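Local coordinates for protein peptidoglycan D,D-transpeptidase FtsI (Yersinia pestis, PDB 6SYN) that probably cross-links peptidoglycan strands during cell division as a class B penicillin-binding protein with D,D-transpeptidase activity, at residues K255-M260 against F328-A333; L345-Q350 against A358-G363; D60-P65 against V82-Q87. All coordinates share one frame; numbering follows the deposited sequence.

Contact 1. Residues K255-M260 against F328-A333; sequences KPMVVM and FGFGKA
The side chain of Met-257 leaves helix 255-264 as a narrow bump and enters the hollow between Phe-328 and Phe-330, two rings carried by the turn that follows helix 319-327. Its CG sits over one face of the Phe-328 ring, 4.0 Å above the plane and displaced toward the rim, a CH-pi contact. Farther out, SD lies 3.6 Å from Phe-328 CG, obliquely to the ring, the two side chains running antiparallel alongside one another. A bend at the last torsion (chi3 -79°) swings the methyl to Phe-330, where Met-257 CE lies 3.9 Å from Phe-330 CE2. Nearly one helical turn on, Met-260 crosses the far end of the Phe-328 ring at nearly a right angle and brings SD to 3.7 Å from Phe-328 CZ, obliquely to the ring. Gly-329, at the positive phi of a Schellman motif, turns the chain between the phenylalanines; at these backbone angles a side chain would press on the preceding carbonyl oxygen. Methionine suits such a hollow because it is slim and flexible, with a polarisable sulfur one atom before its terminal methyl. No hydrogen bond crosses: two Met-aromatic contacts and dispersion hold the buried face of this helix, which also carries Lys-255 of the ligand pocket.

Contact 2. Residues L345-Q350 against A358-G363; sequences LYPKKQ and ATFSFG
Pro-347 and Phe-360 mark the closest approach of the two backbones, with CA atoms 10.0 Å apart, so the irregular segment 345-350 meets the end of helix 354-360 through side chains alone. The Phe-360 ring spans the gap. Its CG stands roughly opposite the backbone N (chi1 -153°), which carries the far rim of the ring to the loop. There Pro-347 CG rests 3.8 Å from Phe-360 CE1 and nearly as close to Phe-360 CZ, while Tyr-346 CE1 comes up at the ring's edge, 4.0 Å from Phe-360 CZ, its side chain running about perpendicular to that of Phe-360. Proline fits because its compact ring serves two neighbours: CD also lies over one face of the Tyr-346 ring, 3.6 Å above the plane. The tyrosine hydroxyl is held by Val-322 O of helix 319-327, which helps to place the ring. Phe-360 also stacks on Tyr-325 and meets Trp-352 edge-to-face. The one polar side-chain group among the touching residues, Tyr-346 OH, is thus satisfied outside the two segments, and the packing itself is apolar and aromatic.

Contact 3. Residues D60-P65 against V82-Q87; sequences DALEIP and VYLARQ
No ring takes part across this contact; the flat group is the Leu-84 peptide, met at its oxygen end by Ile-64 CD1, 3.5 Å from Leu-84 O, while Leu-62 packs on the CB atoms of Leu-84 and Ala-85. Leu-62 divides its two methyls between these neighbouring residues, CD1 coming 3.8 Å from Leu-84 CB and CD2 standing 4.2 Å from the methyl CB of Ala-85. A forked leucine suits this place because one branch can follow each of two adjacent residues, and the small alanine lets the fork come close to the strand. The Leu-62 and Leu-84 side chains cross obliquely, touching where Leu-84 is still close to its own backbone. Ile-64 reaches across by its longer branch: CG1 lies anti to the carbonyl carbon (chi1 -65°), and the extended chain carries CD1 to the strand. Between the two, Glu-63 takes a positive phi (50°) as the C-prime residue of a Schellman motif, which ends helix 54-62 and lets Ile-64 turn back to the same strand. Leu-84 and Ala-85 form a classic beta bulge, both facing Val-36, which probably helps both side chains meet one leucine. In the dimerisation domain, the contact thereby lays the end of helix 54-62 against strand 82-88 of the mixed sheet, which pairs antiparallel with strand 26-38; Leu-84 also touches Leu-69 and Arg-72 of helix 66-74 and Ile-104 of strand 104-113.

How the contacts relate
Contacts 1 and 2 adjoin in the transpeptidase domain, their centres 11 Å apart, and touch directly: Gly-331 CA lies 3.4 Å from Tyr-346 CB, and Phe-330 CB is 3.8 Å from Tyr-346 CE1. Tyr-325 of helix 319-327 packs on both Met-257 and Phe-360, joining them further. Both contacts lie near the pocket of the penicillin-derived ligand, with the side chains of Phe-330 and Phe-360 each about 12 Å from it; Lys-255, which touches the ligand, is hydrogen-bonded through NZ to Ser-304 OG and Asn-306 OD1, consistent with the family's SxxK and SxN motifs. Contact 3 belongs to the dimerisation-domain region, on the opposite side of the chain's centre, its centre about 52 Å from that of contact 1.

Contact 1. Residues K255-M260 against F328-A333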
ATOM      1  N   LYS A 255     -12.811  11.133  -9.773  1.00 11.85           N
ATOM      2  CA  LYS A 255     -13.347  12.065 -10.806  1.00 11.70           C
ATOM      3  C   LYS A 255     -13.234  11.483 -12.212  1.00 11.53           C
ATOM      4  O   LYS A 255     -14.120  11.726 -13.029  1.00 11.58           O
ATOM      5  CB  LYS A 255     -12.654  13.428 -10.729  1.00 11.77           C
ATOM      6  CG  LYS A 255     -13.074  14.276  -9.539  1.00 11.93           C
ATOM      7  CD  LYS A 255     -12.446  15.652  -9.510  1.00 12.07           C
ATOM      8  CE  LYS A 255     -12.926  16.480  -8.337  1.00 12.17           C
ATOM      9  NZ  LYS A 255     -12.018  17.616  -8.066  1.00 12.31           N
ATOM     10  N   PRO A 256     -12.158  10.747 -12.575  1.00 11.35           N
ATOM     11  CA  PRO A 256     -12.098  10.100 -13.887  1.00 11.35           C
ATOM     12  C   PRO A 256     -13.276   9.151 -14.166  1.00 11.31           C
ATOM     13  O   PRO A 256     -13.637   9.030 -15.320  1.00 11.35           O
ATOM     14  CB  PRO A 256     -10.755   9.357 -13.858  1.00 11.34           C
ATOM     15  CG  PRO A 256      -9.923  10.186 -12.908  1.00 11.34           C
ATOM     16  CD  PRO A 256     -10.903  10.591 -11.826  1.00 11.33           C
ATOM     17  N   MET A 257     -13.856   8.530 -13.133  1.00 11.21           N
ATOM     18  CA  MET A 257     -15.051   7.654 -13.277  1.00 11.19           C
ATOM     19  C   MET A 257     -16.323   8.505 -13.390  1.00 10.93           C
ATOM     20  O   MET A 257     -17.273   8.044 -14.044  1.00 10.76           O
ATOM     21  CB  MET A 257     -15.182   6.677 -12.107  1.00 11.27           C
ATOM     22  CG  MET A 257     -13.997   5.746 -11.974  1.00 11.35           C
ATOM     23  SD  MET A 257     -14.222   4.553 -10.637  1.00 11.63           S
ATOM     24  CE  MET A 257     -13.817   5.551  -9.205  1.00 11.52           C
ATOM     25  N   VAL A 258     -16.350   9.702 -12.802  1.00 10.87           N
ATOM     26  CA  VAL A 258     -17.520  10.622 -12.934  1.00 11.03           C
ATOM     27  C   VAL A 258     -17.608  11.079 -14.394  1.00 11.15           C
ATOM     28  O   VAL A 258     -18.718  11.052 -14.965  1.00 11.03           O
ATOM     29  CB  VAL A 258     -17.446  11.834 -11.989  1.00 10.97           C
ATOM     30  CG1 VAL A 258     -18.649  12.748 -12.180  1.00 10.94           C
ATOM     31  CG2 VAL A 258     -17.309  11.422 -10.530  1.00 10.96           C
ATOM     32  N   VAL A 259     -16.471  11.484 -14.963  1.00 11.40           N
ATOM     33  CA  VAL A 259     -16.354  11.945 -16.378  1.00 11.59           C
ATOM     34  C   VAL A 259     -16.794  10.800 -17.295  1.00 11.69           C
ATOM     35  O   VAL A 259     -17.546  11.070 -18.241  1.00 11.86           O
ATOM     36  CB  VAL A 259     -14.928  12.435 -16.693  1.00 11.56           C
ATOM     37  CG1 VAL A 259     -14.706  12.649 -18.182  1.00 11.56           C
ATOM     38  CG2 VAL A 259     -14.610  13.706 -15.923  1.00 11.63           C
ATOM     39  N   MET A 260     -16.370   9.570 -17.003  1.00 11.96           N
ATOM     40  CA  MET A 260     -16.714   8.367 -17.808  1.00 12.27           C
ATOM     41  C   MET A 260     -18.236   8.172 -17.814  1.00 11.99           C
ATOM     42  O   MET A 260     -18.811   8.055 -18.911  1.00 12.06           O
ATOM     43  CB  MET A 260     -16.020   7.115 -17.258  1.00 12.65           C
ATOM     44  CG  MET A 260     -14.543   7.044 -17.623  1.00 12.94           C
ATOM     45  SD  MET A 260     -13.620   5.802 -16.684  1.00 13.39           S
ATOM     46  CE  MET A 260     -11.958   6.126 -17.265  1.00 13.37           C
ATOM     47  N   PHE A 328     -16.056  -0.672 -11.165  1.00 11.06           N
ATOM     48  CA  PHE A 328     -14.583  -0.484 -11.063  1.00 10.60           C
ATOM     49  C   PHE A 328     -14.032  -1.200  -9.825  1.00 10.26           C
ATOM     50  O   PHE A 328     -12.796  -1.313  -9.709  1.00 10.13           O
ATOM     51  CB  PHE A 328     -14.219   1.004 -11.096  1.00 10.46           C
ATOM     52  CG  PHE A 328     -13.936   1.522 -12.483  1.00 10.36           C
ATOM     53  CD1 PHE A 328     -14.950   2.041 -13.274  1.00 10.32           C
ATOM     54  CD2 PHE A 328     -12.659   1.451 -13.018  1.00 10.32           C
ATOM     55  CE1 PHE A 328     -14.683   2.506 -14.555  1.00 10.26           C
ATOM     56  CE2 PHE A 328     -12.393   1.917 -14.299  1.00 10.22           C
ATOM     57  CZ  PHE A 328     -13.407   2.446 -15.064  1.00 10.18           C
ATOM     58  N   GLY A 329     -14.913  -1.660  -8.935  1.00 10.06           N
ATOM     59  CA  GLY A 329     -14.577  -2.613  -7.861  1.00  9.96           C
ATOM     60  C   GLY A 329     -14.556  -1.992  -6.473  1.00  9.87           C
ATOM     61  O   GLY A 329     -14.085  -2.674  -5.550  1.00  9.77           O
ATOM     62  N   PHE A 330     -15.032  -0.756  -6.303  1.00  9.81           N
ATOM     63  CA  PHE A 330     -15.304  -0.184  -4.958  1.00  9.79           C
ATOM     64  C   PHE A 330     -16.414  -1.026  -4.309  1.00  9.90           C
ATOM     65  O   PHE A 330     -17.326  -1.499  -5.030  1.00  9.95           O
ATOM     66  CB  PHE A 330     -15.615   1.315  -5.035  1.00  9.74           C
ATOM     67  CG  PHE A 330     -14.419   2.238  -5.133  1.00  9.69           C
ATOM     68  CD1 PHE A 330     -13.118   1.774  -4.980  1.00  9.62           C
ATOM     69  CD2 PHE A 330     -14.598   3.597  -5.354  1.00  9.64           C
ATOM     70  CE1 PHE A 330     -12.034   2.636  -5.064  1.00  9.54           C
ATOM     71  CE2 PHE A 330     -13.513   4.459  -5.430  1.00  9.63           C
ATOM     72  CZ  PHE A 330     -12.232   3.979  -5.279  1.00  9.54           C
ATOM     73  N   GLY A 331     -16.294  -1.266  -2.998  1.00  9.93           N
ATOM     74  CA  GLY A 331     -17.249  -2.058  -2.194  1.00  9.98           C
ATOM     75  C   GLY A 331     -17.119  -3.554  -2.430  1.00 10.12           C
ATOM     76  O   GLY A 331     -18.046  -4.296  -2.058  1.00 10.25           O
ATOM     77  N   LYS A 332     -16.006  -4.005  -3.005  1.00 10.24           N
ATOM     78  CA  LYS A 332     -15.825  -5.418  -3.420  1.00 10.31           C
ATOM     79  C   LYS A 332     -14.495  -5.946  -2.887  1.00 10.40           C
ATOM     80  O   LYS A 332     -13.486  -5.221  -2.981  1.00 10.38           O
ATOM     81  CB  LYS A 332     -15.855  -5.528  -4.944  1.00 10.49           C
ATOM     82  CG  LYS A 332     -17.227  -5.389  -5.587  1.00 10.50           C
ATOM     83  CD  LYS A 332     -17.143  -5.408  -7.094  1.00 10.51           C
ATOM     84  CE  LYS A 332     -18.467  -5.138  -7.775  1.00 10.60           C
ATOM     85  NZ  LYS A 332     -18.330  -5.142  -9.252  1.00 10.63           N
ATOM     86  N   ALA A 333     -14.499  -7.181  -2.381  1.00 10.57           N
ATOM     87  CA  ALA A 333     -13.299  -7.866  -1.850  1.00 10.76           C
ATOM     88  C   ALA A 333     -12.233  -7.917  -2.949  1.00 10.87           C
ATOM     89  O   ALA A 333     -12.599  -7.986  -4.132  1.00 10.68           O
ATOM     90  CB  ALA A 333     -13.649  -9.242  -1.338  1.00 10.70           C
TER

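Contact 2. Residues L345-Q350 against A358-G363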
ATOM      1  N   LEU A 345     -16.075   0.367   3.161  1.00 14.04           N
ATOM      2  CA  LEU A 345     -17.508   0.742   3.317  1.00 14.57           C
ATOM      3  C   LEU A 345     -17.996   1.394   2.018  1.00 14.75           C
ATOM      4  O   LEU A 345     -17.373   2.374   1.570  1.00 14.50           O
ATOM      5  CB  LEU A 345     -17.683   1.709   4.492  1.00 14.77           C
ATOM      6  CG  LEU A 345     -16.769   1.482   5.694  1.00 14.99           C
ATOM      7  CD1 LEU A 345     -16.889   2.636   6.677  1.00 15.13           C
ATOM      8  CD2 LEU A 345     -17.078   0.154   6.371  1.00 14.89           C
ATOM      9  N   TYR A 346     -19.090   0.876   1.464  1.00 15.26           N
ATOM     10  CA  TYR A 346     -19.671   1.318   0.177  1.00 15.79           C
ATOM     11  C   TYR A 346     -21.190   1.400   0.294  1.00 16.44           C
ATOM     12  O   TYR A 346     -21.823   0.421   0.675  1.00 16.47           O
ATOM     13  CB  TYR A 346     -19.251   0.352  -0.924  1.00 15.91           C
ATOM     14  CG  TYR A 346     -19.596   0.861  -2.293  1.00 16.12           C
ATOM     15  CD1 TYR A 346     -18.816   1.828  -2.903  1.00 16.03           C
ATOM     16  CD2 TYR A 346     -20.743   0.433  -2.941  1.00 16.25           C
ATOM     17  CE1 TYR A 346     -19.145   2.330  -4.149  1.00 16.17           C
ATOM     18  CE2 TYR A 346     -21.086   0.925  -4.187  1.00 16.35           C
ATOM     19  CZ  TYR A 346     -20.279   1.872  -4.793  1.00 16.28           C
ATOM     20  OH  TYR A 346     -20.610   2.350  -6.025  1.00 16.50           O
ATOM     21  N   PRO A 347     -21.817   2.548  -0.060  1.00 17.38           N
ATOM     22  CA  PRO A 347     -23.247   2.758   0.170  1.00 18.49           C
ATOM     23  C   PRO A 347     -24.182   1.822  -0.609  1.00 19.70           C
ATOM     24  O   PRO A 347     -23.967   1.589  -1.784  1.00 19.85           O
ATOM     25  CB  PRO A 347     -23.511   4.211  -0.262  1.00 17.88           C
ATOM     26  CG  PRO A 347     -22.359   4.548  -1.174  1.00 17.80           C
ATOM     27  CD  PRO A 347     -21.187   3.722  -0.679  1.00 17.58           C
ATOM     28  N   LYS A 348     -25.204   1.329   0.093  1.00 22.08           N
ATOM     29  CA  LYS A 348     -26.329   0.526  -0.452  1.00 23.87           C
ATOM     30  C   LYS A 348     -27.651   1.240  -0.126  1.00 24.23           C
ATOM     31  O   LYS A 348     -28.696   0.572  -0.135  1.00 25.57           O
ATOM     32  CB  LYS A 348     -26.258  -0.894   0.121  1.00 24.75           C
ATOM     33  CG  LYS A 348     -24.909  -1.589  -0.045  1.00 25.41           C
ATOM     34  CD  LYS A 348     -25.012  -3.087  -0.294  1.00 25.94           C
ATOM     35  CE  LYS A 348     -23.757  -3.855   0.072  1.00 25.88           C
ATOM     36  NZ  LYS A 348     -23.976  -5.322   0.039  1.00 25.58           N
ATOM     37  N   LYS A 349     -27.605   2.549   0.139  1.00 24.75           N
ATOM     38  CA  LYS A 349     -28.804   3.400   0.377  1.00 25.98           C
ATOM     39  C   LYS A 349     -29.452   3.727  -0.974  1.00 27.14           C
ATOM     40  O   LYS A 349     -28.703   3.992  -1.936  1.00 27.52           O
ATOM     41  CB  LYS A 349     -28.448   4.682   1.141  1.00 25.71           C
ATOM     42  CG  LYS A 349     -27.158   5.371   0.719  1.00 25.68           C
ATOM     43  CD  LYS A 349     -27.157   6.870   0.929  1.00 25.71           C
ATOM     44  CE  LYS A 349     -25.762   7.460   0.930  1.00 25.57           C
ATOM     45  NZ  LYS A 349     -25.784   8.915   1.208  1.00 25.63           N
ATOM     46  N   GLN A 350     -30.788   3.710  -1.035  1.00 28.47           N
ATOM     47  CA  GLN A 350     -31.585   3.823  -2.289  1.00 29.10           C
ATOM     48  C   GLN A 350     -32.174   5.233  -2.438  1.00 29.01           C
ATOM     49  O   GLN A 350     -32.939   5.438  -3.402  1.00 29.52           O
ATOM     50  CB  GLN A 350     -32.720   2.792  -2.289  1.00 30.08           C
ATOM     51  CG  GLN A 350     -32.277   1.376  -1.940  1.00 31.07           C
ATOM     52  CD  GLN A 350     -31.360   0.776  -2.979  1.00 31.38           C
ATOM     53  OE1 GLN A 350     -31.633   0.835  -4.175  1.00 31.98           O
ATOM     54  NE2 GLN A 350     -30.266   0.178  -2.530  1.00 30.55           N
ATOM     55  N   ALA A 358     -23.453  14.969  -4.793  1.00 13.28           N
ATOM     56  CA  ALA A 358     -22.336  15.897  -5.095  1.00 12.95           C
ATOM     57  C   ALA A 358     -21.042  15.396  -4.438  1.00 12.57           C
ATOM     58  O   ALA A 358     -20.051  15.195  -5.154  1.00 12.52           O
ATOM     59  CB  ALA A 358     -22.677  17.295  -4.639  1.00 12.88           C
ATOM     60  N   THR A 359     -21.043  15.200  -3.120  1.00 12.32           N
ATOM     61  CA  THR A 359     -19.833  14.806  -2.348  1.00 12.20           C
ATOM     62  C   THR A 359     -19.295  13.466  -2.874  1.00 11.90           C
ATOM     63  O   THR A 359     -18.058  13.314  -2.908  1.00 11.71           O
ATOM     64  CB  THR A 359     -20.113  14.794  -0.842  1.00 12.23           C
ATOM     65  OG1 THR A 359     -21.294  14.024  -0.616  1.00 12.34           O
ATOM     66  CG2 THR A 359     -20.282  16.189  -0.284  1.00 12.40           C
ATOM     67  N   PHE A 360     -20.182  12.558  -3.302  1.00 11.66           N
ATOM     68  CA  PHE A 360     -19.831  11.253  -3.929  1.00 11.51           C
ATOM     69  C   PHE A 360     -19.078  11.472  -5.249  1.00 11.30           C
ATOM     70  O   PHE A 360     -18.277  10.591  -5.620  1.00 11.09           O
ATOM     71  CB  PHE A 360     -21.080  10.406  -4.186  1.00 11.54           C
ATOM     72  CG  PHE A 360     -20.843   8.916  -4.205  1.00 11.46           C
ATOM     73  CD1 PHE A 360     -20.287   8.274  -3.108  1.00 11.46           C
ATOM     74  CD2 PHE A 360     -21.206   8.149  -5.303  1.00 11.39           C
ATOM     75  CE1 PHE A 360     -20.082   6.903  -3.113  1.00 11.40           C
ATOM     76  CE2 PHE A 360     -21.005   6.776  -5.304  1.00 11.46           C
ATOM     77  CZ  PHE A 360     -20.442   6.156  -4.210  1.00 11.43           C
ATOM     78  N   SER A 361     -19.322  12.598  -5.935  1.00 10.89           N
ATOM     79  CA  SER A 361     -18.671  12.945  -7.225  1.00 10.64           C
ATOM     80  C   SER A 361     -17.239  13.452  -7.005  1.00 10.50           C
ATOM     81  O   SER A 361     -16.497  13.521  -8.002  1.00 10.84           O
ATOM     82  CB  SER A 361     -19.492  13.923  -8.027  1.00 10.53           C
ATOM     83  OG  SER A 361     -19.333  15.255  -7.558  1.00 10.52           O
ATOM     84  N   PHE A 362     -16.853  13.817  -5.779  1.00 10.10           N
ATOM     85  CA  PHE A 362     -15.437  14.129  -5.443  1.00  9.84           C
ATOM     86  C   PHE A 362     -15.016  13.290  -4.228  1.00  9.78           C
ATOM     87  O   PHE A 362     -14.232  13.773  -3.387  1.00  9.91           O
ATOM     88  CB  PHE A 362     -15.192  15.640  -5.331  1.00  9.71           C
ATOM     89  CG  PHE A 362     -16.248  16.473  -4.645  1.00  9.63           C
ATOM     90  CD1 PHE A 362     -16.218  16.683  -3.274  1.00  9.64           C
ATOM     91  CD2 PHE A 362     -17.232  17.114  -5.382  1.00  9.55           C
ATOM     92  CE1 PHE A 362     -17.169  17.482  -2.656  1.00  9.55           C
ATOM     93  CE2 PHE A 362     -18.181  17.913  -4.762  1.00  9.46           C
ATOM     94  CZ  PHE A 362     -18.149  18.093  -3.401  1.00  9.48           C
ATOM     95  N   GLY A 363     -15.535  12.058  -4.163  1.00  9.59           N
ATOM     96  CA  GLY A 363     -14.952  10.918  -3.426  1.00  9.43           C
ATOM     97  C   GLY A 363     -15.219  10.922  -1.931  1.00  9.30           C
ATOM     98  O   GLY A 363     -14.449  10.255  -1.231  1.00  9.35           O
TER

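Contact 3. Residues D60-P65 against V82-Q87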
ATOM      1  N   ASP A  60      28.799  -9.033  27.074  1.00 19.62           N
ATOM      2  CA  ASP A  60      29.929  -8.626  26.190  1.00 20.11           C
ATOM      3  C   ASP A  60      30.011  -9.566  24.981  1.00 20.34           C
ATOM      4  O   ASP A  60      30.276  -9.069  23.868  1.00 20.67           O
ATOM      5  CB  ASP A  60      31.266  -8.614  26.940  1.00 20.66           C
ATOM      6  CG  ASP A  60      31.371  -7.573  28.050  1.00 21.09           C
ATOM      7  OD1 ASP A  60      30.824  -6.460  27.875  1.00 21.33           O
ATOM      8  OD2 ASP A  60      32.004  -7.881  29.083  1.00 20.89           O
ATOM      9  N   ALA A  61      29.802 -10.870  25.190  1.00 20.30           N
ATOM     10  CA  ALA A  61      29.849 -11.916  24.139  1.00 20.32           C
ATOM     11  C   ALA A  61      28.649 -11.785  23.194  1.00 20.53           C
ATOM     12  O   ALA A  61      28.819 -12.066  21.998  1.00 20.57           O
ATOM     13  CB  ALA A  61      29.893 -13.286  24.768  1.00 20.34           C
ATOM     14  N   LEU A  62      27.478 -11.393  23.709  1.00 21.20           N
ATOM     15  CA  LEU A  62      26.254 -11.161  22.891  1.00 21.95           C
ATOM     16  C   LEU A  62      26.277  -9.751  22.289  1.00 22.94           C
ATOM     17  O   LEU A  62      25.414  -9.484  21.436  1.00 23.38           O
ATOM     18  CB  LEU A  62      24.997 -11.339  23.750  1.00 21.61           C
ATOM     19  CG  LEU A  62      24.608 -12.772  24.105  1.00 21.51           C
ATOM     20  CD1 LEU A  62      23.263 -12.791  24.819  1.00 21.71           C
ATOM     21  CD2 LEU A  62      24.563 -13.662  22.871  1.00 21.39           C
ATOM     22  N   GLU A  63      27.221  -8.901  22.716  1.00 24.36           N
ATOM     23  CA  GLU A  63      27.273  -7.436  22.436  1.00 25.33           C
ATOM     24  C   GLU A  63      25.914  -6.803  22.774  1.00 25.55           C
ATOM     25  O   GLU A  63      25.388  -6.019  21.952  1.00 25.22           O
ATOM     26  CB  GLU A  63      27.667  -7.144  20.985  1.00 25.96           C
ATOM     27  CG  GLU A  63      28.314  -8.304  20.253  1.00 26.46           C
ATOM     28  CD  GLU A  63      28.769  -7.934  18.851  1.00 27.07           C
ATOM     29  OE1 GLU A  63      29.215  -6.778  18.669  1.00 27.26           O
ATOM     30  OE2 GLU A  63      28.663  -8.790  17.945  1.00 26.61           O
ATOM     31  N   ILE A  64      25.362  -7.148  23.937  1.00 25.61           N
ATOM     32  CA  ILE A  64      24.087  -6.587  24.471  1.00 26.22           C
ATOM     33  C   ILE A  64      24.350  -6.160  25.913  1.00 26.60           C
ATOM     34  O   ILE A  64      24.591  -7.018  26.759  1.00 27.50           O
ATOM     35  CB  ILE A  64      22.947  -7.619  24.342  1.00 26.43           C
ATOM     36  CG1 ILE A  64      22.635  -7.907  22.869  1.00 26.79           C
ATOM     37  CG2 ILE A  64      21.708  -7.170  25.106  1.00 26.51           C
ATOM     38  CD1 ILE A  64      21.656  -9.040  22.628  1.00 26.87           C
ATOM     39  N   PRO A  65      24.326  -4.844  26.247  1.00 26.09           N
ATOM     40  CA  PRO A  65      24.648  -4.397  27.601  1.00 25.95           C
ATOM     41  C   PRO A  65      23.649  -5.005  28.594  1.00 26.04           C
ATOM     42  O   PRO A  65      22.573  -5.394  28.161  1.00 24.36           O
ATOM     43  CB  PRO A  65      24.529  -2.866  27.564  1.00 25.52           C
ATOM     44  CG  PRO A  65      24.505  -2.515  26.092  1.00 25.68           C
ATOM     45  CD  PRO A  65      23.939  -3.724  25.378  1.00 25.71           C
ATOM     46  N   VAL A  82      12.545 -16.785  25.520  1.00 30.33           N
ATOM     47  CA  VAL A  82      12.854 -15.457  24.910  1.00 29.82           C
ATOM     48  C   VAL A  82      14.196 -15.555  24.173  1.00 28.70           C
ATOM     49  O   VAL A  82      15.190 -15.954  24.823  1.00 28.31           O
ATOM     50  CB  VAL A  82      12.871 -14.330  25.961  1.00 29.98           C
ATOM     51  CG1 VAL A  82      11.552 -14.252  26.712  1.00 30.61           C
ATOM     52  CG2 VAL A  82      14.036 -14.454  26.934  1.00 30.20           C
ATOM     53  N   TYR A  83      14.222 -15.206  22.880  1.00 26.89           N
ATOM     54  CA  TYR A  83      15.462 -15.100  22.063  1.00 26.31           C
ATOM     55  C   TYR A  83      16.366 -14.010  22.653  1.00 25.17           C
ATOM     56  O   TYR A  83      15.852 -12.943  23.067  1.00 23.44           O
ATOM     57  CB  TYR A  83      15.170 -14.794  20.588  1.00 26.58           C
ATOM     58  CG  TYR A  83      14.825 -15.989  19.734  1.00 26.52           C
ATOM     59  CD1 TYR A  83      15.760 -16.980  19.479  1.00 26.54           C
ATOM     60  CD2 TYR A  83      13.567 -16.124  19.165  1.00 26.26           C
ATOM     61  CE1 TYR A  83      15.452 -18.079  18.691  1.00 26.94           C
ATOM     62  CE2 TYR A  83      13.240 -17.218  18.379  1.00 26.27           C
ATOM     63  CZ  TYR A  83      14.186 -18.199  18.142  1.00 26.86           C
ATOM     64  OH  TYR A  83      13.865 -19.278  17.370  1.00 27.03           O
ATOM     65  N   LEU A  84      17.671 -14.308  22.719  1.00 24.82           N
ATOM     66  CA  LEU A  84      18.777 -13.354  23.007  1.00 24.29           C
ATOM     67  C   LEU A  84      19.586 -13.128  21.722  1.00 24.38           C
ATOM     68  O   LEU A  84      20.078 -11.998  21.530  1.00 25.71           O
ATOM     69  CB  LEU A  84      19.661 -13.914  24.128  1.00 23.52           C
ATOM     70  CG  LEU A  84      18.953 -14.236  25.446  1.00 23.47           C
ATOM     71  CD1 LEU A  84      19.934 -14.804  26.462  1.00 23.37           C
ATOM     72  CD2 LEU A  84      18.254 -13.009  26.023  1.00 23.31           C
ATOM     73  N   ALA A  85      19.728 -14.165  20.888  1.00 23.81           N
ATOM     74  CA  ALA A  85      20.354 -14.103  19.546  1.00 23.24           C
ATOM     75  C   ALA A  85      19.779 -15.216  18.664  1.00 23.00           C
ATOM     76  O   ALA A  85      19.863 -16.393  19.063  1.00 22.89           O
ATOM     77  CB  ALA A  85      21.854 -14.216  19.661  1.00 23.17           C
ATOM     78  N   ARG A  86      19.234 -14.856  17.500  1.00 22.76           N
ATOM     79  CA  ARG A  86      18.688 -15.824  16.514  1.00 22.57           C
ATOM     80  C   ARG A  86      19.844 -16.655  15.943  1.00 21.20           C
ATOM     81  O   ARG A  86      19.606 -17.807  15.539  1.00 20.37           O
ATOM     82  CB  ARG A  86      17.918 -15.079  15.419  1.00 23.93           C
ATOM     83  CG  ARG A  86      16.664 -14.376  15.919  1.00 25.34           C
ATOM     84  CD  ARG A  86      15.652 -14.120  14.817  1.00 26.88           C
ATOM     85  NE  ARG A  86      14.680 -13.104  15.212  1.00 28.23           N
ATOM     86  CZ  ARG A  86      13.469 -13.337  15.725  1.00 29.25           C
ATOM     87  NH1 ARG A  86      12.692 -12.314  16.050  1.00 29.22           N
ATOM     88  NH2 ARG A  86      13.029 -14.574  15.909  1.00 29.17           N
ATOM     89  N   GLN A  87      21.053 -16.090  15.964  1.00 20.40           N
ATOM     90  CA  GLN A  87      22.237 -16.564  15.205  1.00 20.09           C
ATOM     91  C   GLN A  87      23.504 -16.225  15.996  1.00 20.15           C
ATOM     92  O   GLN A  87      23.649 -15.059  16.418  1.00 19.41           O
ATOM     93  CB  GLN A  87      22.262 -15.868  13.843  1.00 19.90           C
ATOM     94  CG  GLN A  87      22.749 -16.738  12.697  1.00 19.74           C
ATOM     95  CD  GLN A  87      22.591 -16.033  11.372  1.00 19.86           C
ATOM     96  OE1 GLN A  87      21.595 -16.195  10.673  1.00 19.72           O
ATOM     97  NE2 GLN A  87      23.574 -15.216  11.026  1.00 20.08           N
TER